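PDB 2D42: non-toxic crystal protein from Bacillus thuringiensis, which is a non-toxic protein of parasporal inclusions, of unknown function but remarkably similar in structure to beta-pore-forming toxins. Local coordinates for residues 3-8 / 209-214; 91-96 / 169-174. All blocks are in the same frame, centred on the assembly; numbering follows the deposited sequence.

Overall arrangement
Starting from the N terminus, the chain runs through the short strand 2-4 straight into helix 5-19, then builds long beta-strands before returning at 209-214. Contact 1 closes this loop, bringing the strand-to-helix junction against the start of strand 211-214. Contact 2 is nested inside it and closes a smaller loop from the end of strand 71-94 to the long strand 150-185. The two centres lie about 8 Å apart. Strand 2-4 runs parallel to strand 71-94, with backbone hydrogen bonds joining Ile-3 to Gly-92 and Leu-5 to Thr-94. Val-93 links the contacts: it meets Ile-3, Leu-5 and Phe-211 as well as Cys-171.

Contact 1: residues 3-8 / 209-214; sequences INLLRE and PGFTIS
With chi1 of -65°, Phe-211 swings CG to the side opposite its own carbonyl carbon and sends the ring across to Ile-3 and Leu-5. In Ile-3 a chi1 of -68° leaves the CG2 branch opposite the backbone N, where this methyl meets the rim of the ring near its plane, 4.2 Å from Phe-211 CE2. Leu-5 arrives differently: CD2 approaches Phe-211 CZ at 4.2 Å on a slant to the ring. The CG1 branch of Ile-3 instead faces the loop before strand 211-214, 4.2 Å from Pro-209 O. Gly-210, at a positive phi of 91°, turns the chain between that carbonyl and the phenyl group.

Val-93, Leu-203 and Ala-220 also touch the Phe-211 side chain, and its ring meets Phe-222 with the planes inclined. Polar links run beside this apolar patch, where Glu-8 OE1 is hydrogen-bonded to Thr-208 OG1 and Glu-8 O accepts a hydrogen bond from Asn-206 ND2. Asn-4 stands at the N-cap, and the helix opens with a bond of 3.1 Å from Glu-8 N to Asn-4 O.

The end of strand 2-4 and the first helical residue thus pack against strand 211-214 and the loop before it. The result is a partly buried apolar contact at a strand-to-helix junction, within the elongated, strand-rich fold of the ETX/MTX2 family in the aerolysin clan.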
loop_
_atom_site.group_PDB
_atom_site.type_symbol
_atom_site.label_atom_id
_atom_site.label_comp_id
_atom_site.label_asym_id
_atom_site.label_seq_id
_atom_site.Cartn_x
_atom_site.Cartn_y
_atom_site.Cartn_z
ATOM N N ILE A 3 15.599 4.758 -7.757
ATOM C CA ILE A 3 16.911 4.271 -8.163
ATOM C C ILE A 3 16.705 3.321 -9.336
ATOM O O ILE A 3 15.990 2.334 -9.215
ATOM C CB ILE A 3 17.611 3.497 -7.034
ATOM C CG1 ILE A 3 17.991 4.447 -5.889
ATOM C CG2 ILE A 3 18.837 2.754 -7.594
ATOM C CD1 ILE A 3 19.022 5.498 -6.249
ATOM N N ASN A 4 17.308 3.624 -10.481
ATOM C CA ASN A 4 17.170 2.746 -11.634
ATOM C C ASN A 4 18.342 1.769 -11.622
ATOM O O ASN A 4 19.484 2.160 -11.869
ATOM C CB ASN A 4 17.182 3.546 -12.936
ATOM C CG ASN A 4 16.900 2.679 -14.137
ATOM O OD1 ASN A 4 15.823 2.740 -14.722
ATOM N ND2 ASN A 4 17.861 1.843 -14.497
ATOM N N LEU A 5 18.055 0.503 -11.341
ATOM C CA LEU A 5 19.098 -0.512 -11.264
ATOM C C LEU A 5 19.910 -0.715 -12.539
ATOM O O LEU A 5 21.107 -1.012 -12.462
ATOM C CB LEU A 5 18.498 -1.843 -10.798
ATOM C CG LEU A 5 17.940 -1.782 -9.369
ATOM C CD1 LEU A 5 17.157 -3.042 -9.062
ATOM C CD2 LEU A 5 19.076 -1.603 -8.372
ATOM N N LEU A 6 19.274 -0.574 -13.701
ATOM C CA LEU A 6 19.984 -0.730 -14.972
ATOM C C LEU A 6 20.952 0.430 -15.167
ATOM O O LEU A 6 22.034 0.265 -15.728
ATOM C CB LEU A 6 18.996 -0.786 -16.142
ATOM C CG LEU A 6 18.170 -2.070 -16.248
ATOM C CD1 LEU A 6 17.191 -1.943 -17.395
ATOM C CD2 LEU A 6 19.086 -3.260 -16.469
ATOM N N ARG A 7 20.549 1.607 -14.700
ATOM C CA ARG A 7 21.380 2.800 -14.784
ATOM C C ARG A 7 22.623 2.597 -13.911
ATOM O O ARG A 7 23.740 2.947 -14.310
ATOM C CB ARG A 7 20.582 4.023 -14.313
ATOM C CG ARG A 7 21.405 5.284 -14.105
ATOM C CD ARG A 7 22.117 5.721 -15.375
ATOM N NE ARG A 7 23.012 6.843 -15.113
ATOM C CZ ARG A 7 24.050 7.171 -15.880
ATOM N NH1 ARG A 7 24.329 6.460 -16.966
ATOM N NH2 ARG A 7 24.817 8.205 -15.552
ATOM N N GLU A 8 22.426 2.028 -12.721
ATOM C CA GLU A 8 23.532 1.757 -11.808
ATOM C C GLU A 8 24.502 0.768 -12.468
ATOM O O GLU A 8 25.717 0.894 -12.326
ATOM C CB GLU A 8 23.024 1.154 -10.491
ATOM C CG GLU A 8 22.133 2.063 -9.649
ATOM C CD GLU A 8 22.848 3.319 -9.162
ATOM O OE1 GLU A 8 23.989 3.212 -8.658
ATOM O OE2 GLU A 8 22.256 4.413 -9.272
ATOM N N PRO A 209 22.777 4.896 -2.780
ATOM C CA PRO A 209 22.033 5.185 -1.548
ATOM C C PRO A 209 20.803 4.306 -1.349
ATOM O O PRO A 209 20.156 3.907 -2.316
ATOM C CB PRO A 209 21.634 6.656 -1.712
ATOM C CG PRO A 209 22.627 7.189 -2.695
ATOM C CD PRO A 209 22.762 6.063 -3.674
ATOM N N GLY A 210 20.488 4.020 -0.089
ATOM C CA GLY A 210 19.314 3.224 0.234
ATOM C C GLY A 210 19.486 1.719 0.350
ATOM O O GLY A 210 18.503 0.989 0.505
ATOM N N PHE A 211 20.723 1.242 0.305
ATOM C CA PHE A 211 20.956 -0.197 0.380
ATOM C C PHE A 211 21.944 -0.662 1.438
ATOM O O PHE A 211 22.902 0.032 1.763
ATOM C CB PHE A 211 21.480 -0.708 -0.962
ATOM C CG PHE A 211 20.513 -0.586 -2.096
ATOM C CD1 PHE A 211 19.644 -1.633 -2.400
ATOM C CD2 PHE A 211 20.516 0.543 -2.908
ATOM C CE1 PHE A 211 18.799 -1.559 -3.504
ATOM C CE2 PHE A 211 19.670 0.625 -4.013
ATOM C CZ PHE A 211 18.813 -0.431 -4.311
ATOM N N THR A 212 21.699 -1.851 1.974
ATOM C CA THR A 212 22.626 -2.461 2.914
ATOM C C THR A 212 22.889 -3.772 2.189
ATOM O O THR A 212 21.953 -4.422 1.724
ATOM C CB THR A 212 22.011 -2.715 4.305
ATOM O OG1 THR A 212 20.978 -3.696 4.211
ATOM C CG2 THR A 212 21.444 -1.415 4.873
ATOM N N ILE A 213 24.160 -4.140 2.067
ATOM C CA ILE A 213 24.559 -5.341 1.336
ATOM C C ILE A 213 24.884 -6.552 2.197
ATOM O O ILE A 213 25.510 -6.429 3.243
ATOM C CB ILE A 213 25.811 -5.064 0.480
ATOM C CG1 ILE A 213 25.737 -3.661 -0.142
ATOM C CG2 ILE A 213 25.961 -6.150 -0.578
ATOM C CD1 ILE A 213 24.560 -3.424 -1.050
ATOM N N SER A 214 24.485 -7.729 1.734
ATOM C CA SER A 214 24.783 -8.954 2.461
ATOM C C SER A 214 25.415 -10.002 1.549
ATOM O O SER A 214 24.712 -10.730 0.853
ATOM C CB SER A 214 23.513 -9.534 3.081
ATOM O OG SER A 214 23.805 -10.744 3.764
#

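Contact 2: residues 91-96 / 169-174; sequences DGVTAG and LECVVS
Two strands of the mixed sheet in this aerolysin-clan fold, 71-94 and 150-185, are not neighbours in it but pack side chain to side chain here, with Val-93 and Cys-171 pointing at each other. Each strand pairs with strand 219-244; their touching parts run in nearly the same direction, 18° apart, and the CA atoms of Val-93 and Cys-171 are separated by 9.1 Å. That spacing leaves room for a layer of side chains, and the contact is made by apolar packing. Val-93 CG1 and Cys-171 SG meet at 3.8 Å. Each lies between its own backbone N and carbonyl carbon, Val-93 with chi1 60° and Cys-171 with chi1 67°, which places the methyl and the sulfur towards each other. The other valine methyl, CG2, lies opposite its backbone N and reaches Leu-5.

Two residues before Cys-171, on the same side of its strand, Leu-169 extends CD1 to within 4.4 Å of Asp-91 O, at the corner the chain makes at Asp-91. Phe-222 packs on both Val-93 and Cys-171, Ile-37 and Leu-40 of strand 36-43 touch the Cys-171 side chain, and Glu-170, on the other face of its strand, forms a salt bridge with Arg-43. Past Val-93 the strand ends in an ST turn, in which Gly-96 N donates to Thr-94 OG1 over 3.0 Å.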
loop_
_atom_site.group_PDB
_atom_site.type_symbol
_atom_site.label_atom_id
_atom_site.label_comp_id
_atom_site.label_asym_id
_atom_site.label_seq_id
_atom_site.Cartn_x
_atom_site.Cartn_y
_atom_site.Cartn_z
ATOM N N ASP A 91 10.834 7.678 -2.384
ATOM C CA ASP A 91 12.141 7.094 -2.664
ATOM C C ASP A 91 11.974 5.603 -2.925
ATOM O O ASP A 91 11.684 4.824 -2.008
ATOM C CB ASP A 91 13.109 7.315 -1.501
ATOM C CG ASP A 91 13.416 8.791 -1.271
ATOM O OD1 ASP A 91 13.324 9.574 -2.241
ATOM O OD2 ASP A 91 13.764 9.161 -0.132
ATOM N N GLY A 92 12.147 5.212 -4.182
ATOM C CA GLY A 92 12.000 3.818 -4.540
ATOM C C GLY A 92 13.128 3.259 -5.391
ATOM O O GLY A 92 14.208 3.839 -5.497
ATOM N N VAL A 93 12.858 2.119 -6.015
ATOM C CA VAL A 93 13.845 1.453 -6.846
ATOM C C VAL A 93 13.124 0.650 -7.918
ATOM O O VAL A 93 11.961 0.289 -7.742
ATOM C CB VAL A 93 14.728 0.514 -5.986
ATOM C CG1 VAL A 93 13.862 -0.556 -5.310
ATOM C CG2 VAL A 93 15.811 -0.133 -6.858
ATOM N N THR A 94 13.803 0.392 -9.034
ATOM C CA THR A 94 13.214 -0.384 -10.126
ATOM C C THR A 94 14.268 -1.072 -10.983
ATOM O O THR A 94 15.392 -0.585 -11.126
ATOM C CB THR A 94 12.352 0.503 -11.061
ATOM O OG1 THR A 94 11.725 -0.318 -12.056
ATOM C CG2 THR A 94 13.210 1.545 -11.751
ATOM N N ALA A 95 13.887 -2.208 -11.556
ATOM C CA ALA A 95 14.765 -2.969 -12.423
ATOM C C ALA A 95 14.273 -2.775 -13.854
ATOM O O ALA A 95 14.657 -3.514 -14.764
ATOM C CB ALA A 95 14.729 -4.449 -12.045
ATOM N N GLY A 96 13.414 -1.777 -14.045
ATOM C CA GLY A 96 12.893 -1.507 -15.374
ATOM C C GLY A 96 11.455 -1.940 -15.598
ATOM O O GLY A 96 10.881 -1.662 -16.651
ATOM N N LEU A 169 9.320 1.816 2.783
ATOM C CA LEU A 169 9.204 0.795 1.750
ATOM C C LEU A 169 10.438 -0.078 1.749
ATOM O O LEU A 169 11.557 0.420 1.813
ATOM C CB LEU A 169 9.003 1.458 0.384
ATOM C CG LEU A 169 7.832 2.455 0.347
ATOM C CD1 LEU A 169 7.768 3.119 -1.027
ATOM C CD2 LEU A 169 6.515 1.731 0.666
ATOM N N GLU A 170 10.229 -1.388 1.681
ATOM C CA GLU A 170 11.340 -2.331 1.699
ATOM C C GLU A 170 11.200 -3.421 0.652
ATOM O O GLU A 170 10.102 -3.721 0.207
ATOM C CB GLU A 170 11.443 -2.980 3.083
ATOM C CG GLU A 170 11.863 -2.013 4.177
ATOM C CD GLU A 170 11.730 -2.606 5.568
ATOM O OE1 GLU A 170 12.234 -1.987 6.524
ATOM O OE2 GLU A 170 11.118 -3.681 5.710
ATOM N N CYS A 171 12.334 -3.996 0.257
ATOM C CA CYS A 171 12.354 -5.088 -0.705
ATOM C C CYS A 171 13.770 -5.633 -0.807
ATOM O O CYS A 171 14.723 -5.014 -0.326
ATOM C CB CYS A 171 11.859 -4.628 -2.086
ATOM S SG CYS A 171 12.910 -3.438 -2.991
ATOM N N VAL A 172 13.896 -6.811 -1.402
ATOM C CA VAL A 172 15.193 -7.436 -1.588
ATOM C C VAL A 172 15.579 -7.275 -3.058
ATOM O O VAL A 172 14.756 -7.482 -3.956
ATOM C CB VAL A 172 15.151 -8.938 -1.248
ATOM C CG1 VAL A 172 16.497 -9.581 -1.569
ATOM C CG2 VAL A 172 14.797 -9.127 0.225
ATOM N N VAL A 173 16.825 -6.892 -3.293
ATOM C CA VAL A 173 17.326 -6.719 -4.647
ATOM C C VAL A 173 18.452 -7.721 -4.856
ATOM O O VAL A 173 19.360 -7.822 -4.030
ATOM C CB VAL A 173 17.841 -5.284 -4.854
ATOM C CG1 VAL A 173 18.613 -5.173 -6.157
ATOM C CG2 VAL A 173 16.656 -4.322 -4.853
ATOM N N SER A 174 18.383 -8.461 -5.958
ATOM C CA SER A 174 19.390 -9.470 -6.262
ATOM C C SER A 174 19.397 -9.794 -7.756
ATOM O O SER A 174 18.644 -9.209 -8.527
ATOM C CB SER A 174 19.098 -10.745 -5.460
ATOM O OG SER A 174 17.801 -11.232 -5.766
#